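Adhesion G-protein coupled receptor G6 (Danio rerio, PDB 6V55) is a calcium-binding adhesion G-protein-coupled receptor linked to myelination, represented here by its whole extracellular region, which probably engages partners outside the cell. Local coordinates at residues 291-295 / 296-300; 393-396 / 397-400; 613-617 / 618-622. All blocks are in the same frame, centred on the assembly; numbering follows the deposited sequence.

The three contacts are local turns strung along one chain, each in a different part of this multidomain extracellular region. Interaction 1 belongs to the pentraxin-like domain and interaction 2 to the SEA domain, their centres 67 Å apart and their nearest atoms about 49 Å. Interaction 3 follows strand 608-614, well along the chain towards the GPS motif; its centre lies 89 Å from that of interaction 1 and 107 Å from that of interaction 2, across the centre of the chain from both. None touches another. The calcium site of Glu-53, Asp-61, Asp-98, Ser-100 and Val-101 belongs to the CUB domain and shares no residue with them.

Interaction 1 (291-295 / 296-300); sequences DTVGN and VVDWD
Asp-298 reaches back over the turn to Gly-294, whose backbone N gives a hydrogen bond to Asp-298 OD1 at 2.8 Å with an N-H...O angle of 160°. The donor arrives well above the carboxylate plane, 62° out of it. With CG anti to the backbone N (chi1 -168°), the carboxylate is carried across to the 291-295 side. Packing is tight at Gly-294: its CA lies 3.3 Å from Val-297 O in a CA-H...O contact, and a side chain on this carbon would run into that same carbonyl. Val-293 adds a close touch at the exposed rim, where its CG1 comes to 3.3 Å from Asp-298 OD2, the two side chains crossing at about a right angle. Val-296 and Val-297 both bond through their backbones to Leu-275, a classic beta bulge that fastens the turn to the end of strand 268-276.

The looser side is at Asn-295, which is exposed and turns its side chain away from 296-300, touching Trp-276 and His-278 instead.

OD2 of Asp-298 forms a salt bridge with Arg-118. With an alanine here, the Gly-294 N-H would probably lose its acceptor and Arg-118 this anionic mate. The buried carboxylate thus counts a backbone N-H at OD1 and a guanidinium at OD2 among its partners, a pairing that would be expected to stabilise its charged form and that ties this loop of the pentraxin-like domain to the segment containing Arg-118.

Interaction 2 (393-396 / 397-400); sequences LSRI and TTTR
A beta hairpin of the SEA domain turns here, joining strand 380-392 to strand 399-410, and Leu-393 faces Thr-398 across it. Leu-393 N donates a hydrogen bond to Thr-398 O at 2.9 Å. Nearer the tip, Thr-398 N donates in its turn to Arg-395 O at 3.3 Å.

That second bond closes a type I beta turn from Arg-395 to Thr-398, with Ile-396 and Thr-397 at its corners. Strand 380-392 is an outermost strand of the five-stranded antiparallel sheet, whereas 399-410 lies inside it, between 380-392 and 342-353. Around the tip, Thr-397 O accepts a hydrogen bond from Thr-356 OG1, and the Thr-398 side chain touches Thr-352 and Glu-354.

Side chains complete the contact just below the turn. Leu-393 CG stands anti to the carbonyl carbon (chi1 -50°), from where CD1 meets the methyl of buried Thr-398, CD1 to CG2 3.9 Å, the leucine and threonine side chains meeting at a slant. The same CD1 lies over one face of the Arg-400 guanidinium, while Leu-393 CD2 comes to 3.7 Å from Arg-400 NH2. Leucine and arginine cross at about a right angle. The arginine is extended as far as CD and bends at chi3 (-32°), which brings its flat end against the leucine; NH1 meanwhile forms a salt bridge with Asp-439 of strand 436-445. Towards the tip, Arg-395 CB approaches Thr-398 OG1 at 4.0 Å, but beyond CB the long side chain leads away from 397-400.

Interaction 3 (613-617 / 618-622); sequences SALDT and TNFNG
Leu-615 and Phe-620 bring their side chains together on the inner side of a bend, crossing obliquely. Leucine CD2 comes to 3.7 Å from Phe-620 CD1 and CG to 3.9 Å from that same ring atom, while the more distant CD1 lies alongside CE1. The methyl approaches the ring obliquely. Both residues hold CG anti to the backbone N (chi1 -164° for the leucine, 180° for the phenylalanine), extended conformations that aim the two apolar groups at each other from the arms of the bend. One face of the phenylalanine ring is covered from farther along the chain by Gly-622 N, 3.6 Å above the plane and over its centre.

The CB that carries the ring also meets backbone: Asp-616 O lies 3.4 Å from Phe-620 CB. A polar contact forms at Asp-616, where Thr-618 OG1 gives a weak hydrogen bond of 3.4 Å to Asp-616 OD2. The threonine hydroxyl sits between its own N and carbonyl carbon (chi1 84°), facing the carboxylate, and its methyl CG2 passes 3.7 Å from Asp-616 OD1. Aspartate and threonine are both exposed, so solvent may well compete for this long bond.

Buried Leu-615 is the link inward, as its side chain also touches Ile-672 and Val-702 and its backbone bonds to Ser-670. Thr-617 packs against Leu-658 and Val-669. The contact is a surface loop linking strand 608-614 of a four-stranded antiparallel sheet to strand 623-628 of a six-stranded one, consistent with the beta-rich part of a GAIN domain, the fold that carries the GPS motif.

Interaction 1 (291-295 / 296-300)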
ATOM      1  N   ASP A 291      13.002  23.688  24.258  1.00 69.82           N
ATOM      2  CA  ASP A 291      11.746  23.524  23.540  1.00 68.55           C
ATOM      3  C   ASP A 291      10.695  24.556  23.928  1.00 65.45           C
ATOM      4  O   ASP A 291       9.612  24.554  23.340  1.00 63.52           O
ATOM      5  CB  ASP A 291      11.192  22.114  23.786  1.00 75.74           C
ATOM      6  CG  ASP A 291      10.492  21.532  22.567  1.00 83.50           C
ATOM      7  OD1 ASP A 291      10.932  21.818  21.433  1.00 86.60           O
ATOM      8  OD2 ASP A 291       9.500  20.786  22.742  1.00 86.16           O
ATOM      9  N   THR A 292      10.977  25.426  24.903  1.00 68.33           N
ATOM     10  CA  THR A 292      10.004  26.410  25.380  1.00 67.06           C
ATOM     11  C   THR A 292       9.835  27.553  24.386  1.00 67.20           C
ATOM     12  O   THR A 292      10.812  28.077  23.839  1.00 65.97           O
ATOM     13  CB  THR A 292      10.421  26.981  26.739  1.00 63.47           C
ATOM     14  OG1 THR A 292      11.844  27.174  26.766  1.00 64.56           O
ATOM     15  CG2 THR A 292       9.990  26.067  27.879  1.00 59.73           C
ATOM     16  N   VAL A 293       8.578  27.949  24.177  1.00 65.68           N
ATOM     17  CA  VAL A 293       8.248  28.896  23.119  1.00 64.31           C
ATOM     18  C   VAL A 293       8.622  30.311  23.554  1.00 58.87           C
ATOM     19  O   VAL A 293       8.405  30.703  24.708  1.00 54.34           O
ATOM     20  CB  VAL A 293       6.756  28.762  22.770  1.00 63.84           C
ATOM     21  CG1 VAL A 293       6.389  29.562  21.537  1.00 64.05           C
ATOM     22  CG2 VAL A 293       6.415  27.294  22.561  1.00 63.87           C
ATOM     23  N   GLY A 294       9.228  31.068  22.640  1.00 54.25           N
ATOM     24  CA  GLY A 294       9.536  32.458  22.920  1.00 47.18           C
ATOM     25  C   GLY A 294       8.289  33.320  22.845  1.00 45.89           C
ATOM     26  O   GLY A 294       7.453  33.165  21.958  1.00 49.94           O
ATOM     27  N   ASN A 295       8.182  34.254  23.789  1.00 45.04           N
ATOM     28  CA  ASN A 295       6.956  35.020  24.019  1.00 39.91           C
ATOM     29  C   ASN A 295       6.679  36.055  22.951  1.00 37.20           C
ATOM     30  O   ASN A 295       5.529  36.454  22.772  1.00 39.64           O
ATOM     31  CB  ASN A 295       7.029  35.760  25.349  1.00 43.15           C
ATOM     32  CG  ASN A 295       6.063  35.220  26.335  1.00 49.91           C
ATOM     33  OD1 ASN A 295       5.344  34.253  26.042  1.00 54.88           O
ATOM     34  ND2 ASN A 295       6.020  35.823  27.514  1.00 47.57           N
ATOM     35  N   VAL A 296       7.717  36.575  22.324  1.00 39.34           N
ATOM     36  CA  VAL A 296       7.596  37.516  21.227  1.00 29.73           C
ATOM     37  C   VAL A 296       8.075  36.882  19.945  1.00 39.88           C
ATOM     38  O   VAL A 296       7.351  36.845  18.951  1.00 42.31           O
ATOM     39  CB  VAL A 296       8.370  38.815  21.528  1.00 30.52           C
ATOM     40  CG1 VAL A 296       8.234  39.780  20.373  1.00 30.80           C
ATOM     41  CG2 VAL A 296       7.883  39.421  22.829  1.00 30.82           C
ATOM     42  N   VAL A 297       9.305  36.368  19.946  1.00 37.48           N
ATOM     43  CA  VAL A 297       9.900  35.682  18.809  1.00 34.74           C
ATOM     44  C   VAL A 297      10.278  34.281  19.279  1.00 34.98           C
ATOM     45  O   VAL A 297      10.859  34.120  20.357  1.00 32.78           O
ATOM     46  CB  VAL A 297      11.123  36.451  18.266  1.00 29.78           C
ATOM     47  CG1 VAL A 297      11.727  35.751  17.098  1.00 29.51           C
ATOM     48  CG2 VAL A 297      10.737  37.860  17.837  1.00 33.05           C
ATOM     49  N   ASP A 298       9.906  33.271  18.496  1.00 38.84           N
ATOM     50  CA  ASP A 298      10.264  31.882  18.747  1.00 38.53           C
ATOM     51  C   ASP A 298      10.964  31.312  17.519  1.00 28.90           C
ATOM     52  O   ASP A 298      10.804  31.816  16.402  1.00 27.49           O
ATOM     53  CB  ASP A 298       9.013  31.056  19.097  1.00 43.38           C
ATOM     54  CG  ASP A 298       9.341  29.681  19.647  1.00 47.88           C
ATOM     55  OD1 ASP A 298      10.273  29.554  20.465  1.00 49.92           O
ATOM     56  OD2 ASP A 298       8.663  28.711  19.244  1.00 53.13           O
ATOM     57  N   TRP A 299      11.769  30.275  17.743  1.00 31.32           N
ATOM     58  CA  TRP A 299      12.472  29.570  16.680  1.00 37.01           C
ATOM     59  C   TRP A 299      11.529  28.607  15.991  1.00 42.89           C
ATOM     60  O   TRP A 299      11.424  27.427  16.346  1.00 47.03           O
ATOM     61  CB  TRP A 299      13.680  28.832  17.236  1.00 35.61           C
ATOM     62  CG  TRP A 299      14.751  28.506  16.234  1.00 36.11           C
ATOM     63  CD1 TRP A 299      15.225  27.262  15.945  1.00 34.00           C
ATOM     64  CD2 TRP A 299      15.578  29.429  15.490  1.00 35.68           C
ATOM     65  NE1 TRP A 299      16.248  27.343  15.034  1.00 32.46           N
ATOM     66  CE2 TRP A 299      16.485  28.658  14.738  1.00 32.11           C
ATOM     67  CE3 TRP A 299      15.607  30.823  15.355  1.00 39.44           C
ATOM     68  CZ2 TRP A 299      17.407  29.228  13.865  1.00 34.22           C
ATOM     69  CZ3 TRP A 299      16.543  31.394  14.491  1.00 38.94           C
ATOM     70  CH2 TRP A 299      17.424  30.592  13.755  1.00 37.98           C
ATOM     71  N   ASP A 300      10.870  29.124  14.972  1.00 41.87           N
ATOM     72  CA  ASP A 300       9.690  28.541  14.377  1.00 43.06           C
ATOM     73  C   ASP A 300       9.481  29.352  13.115  1.00 43.93           C
ATOM     74  O   ASP A 300       9.627  30.579  13.147  1.00 45.46           O
ATOM     75  CB  ASP A 300       8.495  28.635  15.331  1.00 48.35           C
ATOM     76  CG  ASP A 300       7.328  27.790  14.901  1.00 55.18           C
ATOM     77  OD1 ASP A 300       6.702  28.102  13.854  1.00 57.45           O
ATOM     78  OD2 ASP A 300       7.030  26.820  15.631  1.00 56.68           O
TER

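Interaction 2 (393-396 / 397-400)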
ATOM      1  N   LEU A 393      53.151  -6.782 -12.838  1.00 44.46           N
ATOM      2  CA  LEU A 393      53.429  -5.445 -13.329  1.00 44.77           C
ATOM      3  C   LEU A 393      54.860  -5.405 -13.850  1.00 46.82           C
ATOM      4  O   LEU A 393      55.238  -6.234 -14.692  1.00 50.88           O
ATOM      5  CB  LEU A 393      53.163  -4.431 -12.220  1.00 42.89           C
ATOM      6  CG  LEU A 393      51.770  -4.660 -11.588  1.00 37.78           C
ATOM      7  CD1 LEU A 393      51.493  -3.901 -10.296  1.00 34.05           C
ATOM      8  CD2 LEU A 393      50.649  -4.467 -12.628  1.00 36.21           C
ATOM      9  N   SER A 394      55.658  -4.447 -13.377  1.00 44.22           N
ATOM     10  CA  SER A 394      56.986  -4.256 -13.951  1.00 43.53           C
ATOM     11  C   SER A 394      57.987  -5.276 -13.412  1.00 35.89           C
ATOM     12  O   SER A 394      58.555  -6.038 -14.202  1.00 41.51           O
ATOM     13  CB  SER A 394      57.477  -2.824 -13.720  1.00 51.04           C
ATOM     14  OG  SER A 394      58.326  -2.401 -14.783  1.00 56.54           O
ATOM     15  N   ARG A 395      58.246  -5.289 -12.093  1.00 30.66           N
ATOM     16  CA  ARG A 395      58.907  -6.440 -11.472  1.00 30.58           C
ATOM     17  C   ARG A 395      58.037  -7.664 -11.647  1.00 29.99           C
ATOM     18  O   ARG A 395      56.813  -7.584 -11.512  1.00 45.20           O
ATOM     19  CB  ARG A 395      59.135  -6.261  -9.970  1.00 30.54           C
ATOM     20  CG  ARG A 395      59.516  -4.919  -9.550  1.00 30.96           C
ATOM     21  CD  ARG A 395      60.616  -4.974  -8.522  1.00 31.28           C
ATOM     22  NE  ARG A 395      61.132  -3.633  -8.301  1.00 31.80           N
ATOM     23  CZ  ARG A 395      61.304  -3.112  -7.105  1.00 31.88           C
ATOM     24  NH1 ARG A 395      60.997  -3.835  -6.036  1.00 31.46           N
ATOM     25  NH2 ARG A 395      61.756  -1.874  -6.987  1.00 32.38           N
ATOM     26  N   ILE A 396      58.668  -8.798 -11.964  1.00 32.52           N
ATOM     27  CA  ILE A 396      57.899 -10.006 -12.236  1.00 32.88           C
ATOM     28  C   ILE A 396      57.309 -10.593 -10.962  1.00 34.87           C
ATOM     29  O   ILE A 396      56.340 -11.353 -11.021  1.00 35.29           O
ATOM     30  CB  ILE A 396      58.756 -11.031 -13.002  1.00 34.90           C
ATOM     31  CG1 ILE A 396      60.022 -11.365 -12.211  1.00 40.35           C
ATOM     32  CG2 ILE A 396      59.067 -10.576 -14.439  1.00 34.34           C
ATOM     33  CD1 ILE A 396      59.968 -12.720 -11.578  1.00 43.22           C
ATOM     34  N   THR A 397      57.881 -10.271  -9.819  1.00 33.31           N
ATOM     35  CA  THR A 397      57.416 -10.759  -8.534  1.00 35.59           C
ATOM     36  C   THR A 397      56.407  -9.799  -7.874  1.00 32.54           C
ATOM     37  O   THR A 397      55.949 -10.069  -6.750  1.00 31.96           O
ATOM     38  CB  THR A 397      58.663 -11.037  -7.671  1.00 42.58           C
ATOM     39  OG1 THR A 397      58.319 -11.203  -6.328  1.00 51.88           O
ATOM     40  CG2 THR A 397      59.650  -9.877  -7.747  1.00 42.65           C
ATOM     41  N   THR A 398      55.969  -8.748  -8.588  1.00 34.93           N
ATOM     42  CA  THR A 398      54.892  -7.873  -8.122  1.00 36.82           C
ATOM     43  C   THR A 398      53.648  -8.103  -8.969  1.00 33.24           C
ATOM     44  O   THR A 398      53.654  -7.831 -10.176  1.00 29.39           O
ATOM     45  CB  THR A 398      55.274  -6.395  -8.150  1.00 39.75           C
ATOM     46  OG1 THR A 398      56.279  -6.139  -7.164  1.00 37.62           O
ATOM     47  CG2 THR A 398      54.034  -5.549  -7.796  1.00 28.48           C
ATOM     48  N   THR A 399      52.593  -8.609  -8.327  1.00 31.91           N
ATOM     49  CA  THR A 399      51.285  -8.766  -8.944  1.00 28.55           C
ATOM     50  C   THR A 399      50.275  -7.781  -8.376  1.00 23.74           C
ATOM     51  O   THR A 399      50.303  -7.443  -7.188  1.00 23.69           O
ATOM     52  CB  THR A 399      50.703 -10.156  -8.734  1.00 29.24           C
ATOM     53  OG1 THR A 399      50.745 -10.474  -7.331  1.00 34.70           O
ATOM     54  CG2 THR A 399      51.493 -11.124  -9.479  1.00 24.31           C
ATOM     55  N   ARG A 400      49.356  -7.374  -9.251  1.00 25.51           N
ATOM     56  CA  ARG A 400      48.078  -6.787  -8.889  1.00 23.27           C
ATOM     57  C   ARG A 400      47.054  -7.903  -8.889  1.00 24.19           C
ATOM     58  O   ARG A 400      46.890  -8.594  -9.898  1.00 28.95           O
ATOM     59  CB  ARG A 400      47.666  -5.709  -9.878  1.00 23.21           C
ATOM     60  CG  ARG A 400      46.336  -5.077  -9.503  1.00 38.98           C
ATOM     61  CD  ARG A 400      45.855  -4.038 -10.531  1.00 43.44           C
ATOM     62  NE  ARG A 400      46.941  -3.311 -11.196  1.00 49.61           N
ATOM     63  CZ  ARG A 400      47.613  -2.284 -10.664  1.00 56.06           C
ATOM     64  NH1 ARG A 400      47.335  -1.855  -9.435  1.00 57.12           N
ATOM     65  NH2 ARG A 400      48.584  -1.693 -11.357  1.00 57.23           N
TER

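Interaction 3 (613-617 / 618-622)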
ATOM      1  N   SER A 613     -40.698 -24.392  -5.628  1.00 27.87           N
ATOM      2  CA  SER A 613     -41.931 -24.210  -4.872  1.00 26.38           C
ATOM      3  C   SER A 613     -42.648 -25.547  -4.795  1.00 23.15           C
ATOM      4  O   SER A 613     -42.513 -26.389  -5.690  1.00 23.78           O
ATOM      5  CB  SER A 613     -42.858 -23.170  -5.499  1.00 26.81           C
ATOM      6  OG  SER A 613     -43.513 -23.693  -6.638  1.00 30.38           O
ATOM      7  N   ALA A 614     -43.432 -25.722  -3.734  1.00 20.90           N
ATOM      8  CA  ALA A 614     -44.063 -27.005  -3.466  1.00 23.98           C
ATOM      9  C   ALA A 614     -45.323 -27.188  -4.313  1.00 27.69           C
ATOM     10  O   ALA A 614     -46.096 -26.246  -4.514  1.00 29.34           O
ATOM     11  CB  ALA A 614     -44.389 -27.112  -1.977  1.00 19.66           C
ATOM     12  N   LEU A 615     -45.521 -28.412  -4.815  1.00 26.51           N
ATOM     13  CA  LEU A 615     -46.662 -28.767  -5.659  1.00 27.33           C
ATOM     14  C   LEU A 615     -47.501 -29.805  -4.928  1.00 33.50           C
ATOM     15  O   LEU A 615     -47.014 -30.902  -4.625  1.00 31.90           O
ATOM     16  CB  LEU A 615     -46.221 -29.319  -7.026  1.00 22.68           C
ATOM     17  CG  LEU A 615     -47.155 -29.456  -8.265  1.00 23.83           C
ATOM     18  CD1 LEU A 615     -46.373 -29.729  -9.531  1.00 20.85           C
ATOM     19  CD2 LEU A 615     -48.203 -30.571  -8.217  1.00 29.00           C
ATOM     20  N   ASP A 616     -48.783 -29.496  -4.748  1.00 41.58           N
ATOM     21  CA  ASP A 616     -49.754 -30.464  -4.257  1.00 47.74           C
ATOM     22  C   ASP A 616     -50.384 -31.199  -5.439  1.00 45.94           C
ATOM     23  O   ASP A 616     -51.102 -30.594  -6.242  1.00 47.17           O
ATOM     24  CB  ASP A 616     -50.826 -29.770  -3.426  1.00 52.83           C
ATOM     25  CG  ASP A 616     -51.584 -30.734  -2.548  1.00 60.36           C
ATOM     26  OD1 ASP A 616     -51.168 -31.912  -2.457  1.00 61.31           O
ATOM     27  OD2 ASP A 616     -52.586 -30.311  -1.935  1.00 65.12           O
ATOM     28  N   THR A 617     -50.130 -32.504  -5.539  1.00 43.64           N
ATOM     29  CA  THR A 617     -50.656 -33.268  -6.666  1.00 43.99           C
ATOM     30  C   THR A 617     -52.157 -33.539  -6.568  1.00 49.23           C
ATOM     31  O   THR A 617     -52.759 -33.909  -7.576  1.00 51.71           O
ATOM     32  CB  THR A 617     -49.890 -34.595  -6.826  1.00 40.52           C
ATOM     33  OG1 THR A 617     -49.638 -35.193  -5.546  1.00 40.12           O
ATOM     34  CG2 THR A 617     -48.557 -34.359  -7.524  1.00 37.00           C
ATOM     35  N   THR A 618     -52.783 -33.338  -5.405  1.00 53.51           N
ATOM     36  CA  THR A 618     -54.220 -33.577  -5.281  1.00 57.91           C
ATOM     37  C   THR A 618     -55.015 -32.391  -5.812  1.00 63.46           C
ATOM     38  O   THR A 618     -55.834 -32.533  -6.732  1.00 68.58           O
ATOM     39  CB  THR A 618     -54.591 -33.848  -3.824  1.00 56.57           C
ATOM     40  OG1 THR A 618     -54.770 -32.599  -3.147  1.00 60.10           O
ATOM     41  CG2 THR A 618     -53.489 -34.659  -3.127  1.00 52.54           C
ATOM     42  N   ASN A 619     -54.795 -31.213  -5.227  1.00 62.29           N
ATOM     43  CA  ASN A 619     -55.296 -29.977  -5.802  1.00 63.63           C
ATOM     44  C   ASN A 619     -54.162 -29.375  -6.628  1.00 59.19           C
ATOM     45  O   ASN A 619     -53.418 -28.501  -6.180  1.00 66.19           O
ATOM     46  CB  ASN A 619     -55.788 -29.028  -4.710  1.00 66.41           C
ATOM     47  CG  ASN A 619     -56.569 -27.796  -5.274  1.00 72.94           C
ATOM     48  OD1 ASN A 619     -56.556 -27.496  -6.483  1.00 75.09           O
ATOM     49  ND2 ASN A 619     -57.273 -27.098  -4.379  1.00 75.89           N
ATOM     50  N   PHE A 620     -54.033 -29.853  -7.849  1.00 48.57           N
ATOM     51  CA  PHE A 620     -53.278 -29.138  -8.866  1.00 43.20           C
ATOM     52  C   PHE A 620     -54.280 -28.753  -9.948  1.00 46.31           C
ATOM     53  O   PHE A 620     -54.804 -29.620 -10.654  1.00 48.68           O
ATOM     54  CB  PHE A 620     -52.108 -29.956  -9.427  1.00 36.01           C
ATOM     55  CG  PHE A 620     -51.305 -29.217 -10.496  1.00 30.02           C
ATOM     56  CD1 PHE A 620     -50.324 -28.298 -10.134  1.00 28.03           C
ATOM     57  CD2 PHE A 620     -51.563 -29.421 -11.865  1.00 27.19           C
ATOM     58  CE1 PHE A 620     -49.582 -27.610 -11.109  1.00 28.30           C
ATOM     59  CE2 PHE A 620     -50.847 -28.722 -12.848  1.00 26.82           C
ATOM     60  CZ  PHE A 620     -49.847 -27.818 -12.465  1.00 27.63           C
ATOM     61  N   ASN A 621     -54.546 -27.453 -10.070  1.00 45.86           N
ATOM     62  CA  ASN A 621     -55.435 -26.926 -11.098  1.00 48.71           C
ATOM     63  C   ASN A 621     -54.675 -26.113 -12.140  1.00 44.06           C
ATOM     64  O   ASN A 621     -55.285 -25.385 -12.923  1.00 49.13           O
ATOM     65  CB  ASN A 621     -56.541 -26.082 -10.452  1.00 58.91           C
ATOM     66  CG  ASN A 621     -57.853 -26.095 -11.250  1.00 66.75           C
ATOM     67  OD1 ASN A 621     -57.994 -26.835 -12.230  1.00 68.08           O
ATOM     68  ND2 ASN A 621     -58.818 -25.262 -10.830  1.00 68.32           N
ATOM     69  N   GLY A 622     -53.358 -26.217 -12.168  1.00 38.89           N
ATOM     70  CA  GLY A 622     -52.548 -25.411 -13.059  1.00 40.72           C
ATOM     71  C   GLY A 622     -51.701 -24.414 -12.287  1.00 41.34           C
ATOM     72  O   GLY A 622     -51.864 -24.211 -11.083  1.00 46.12           O
TER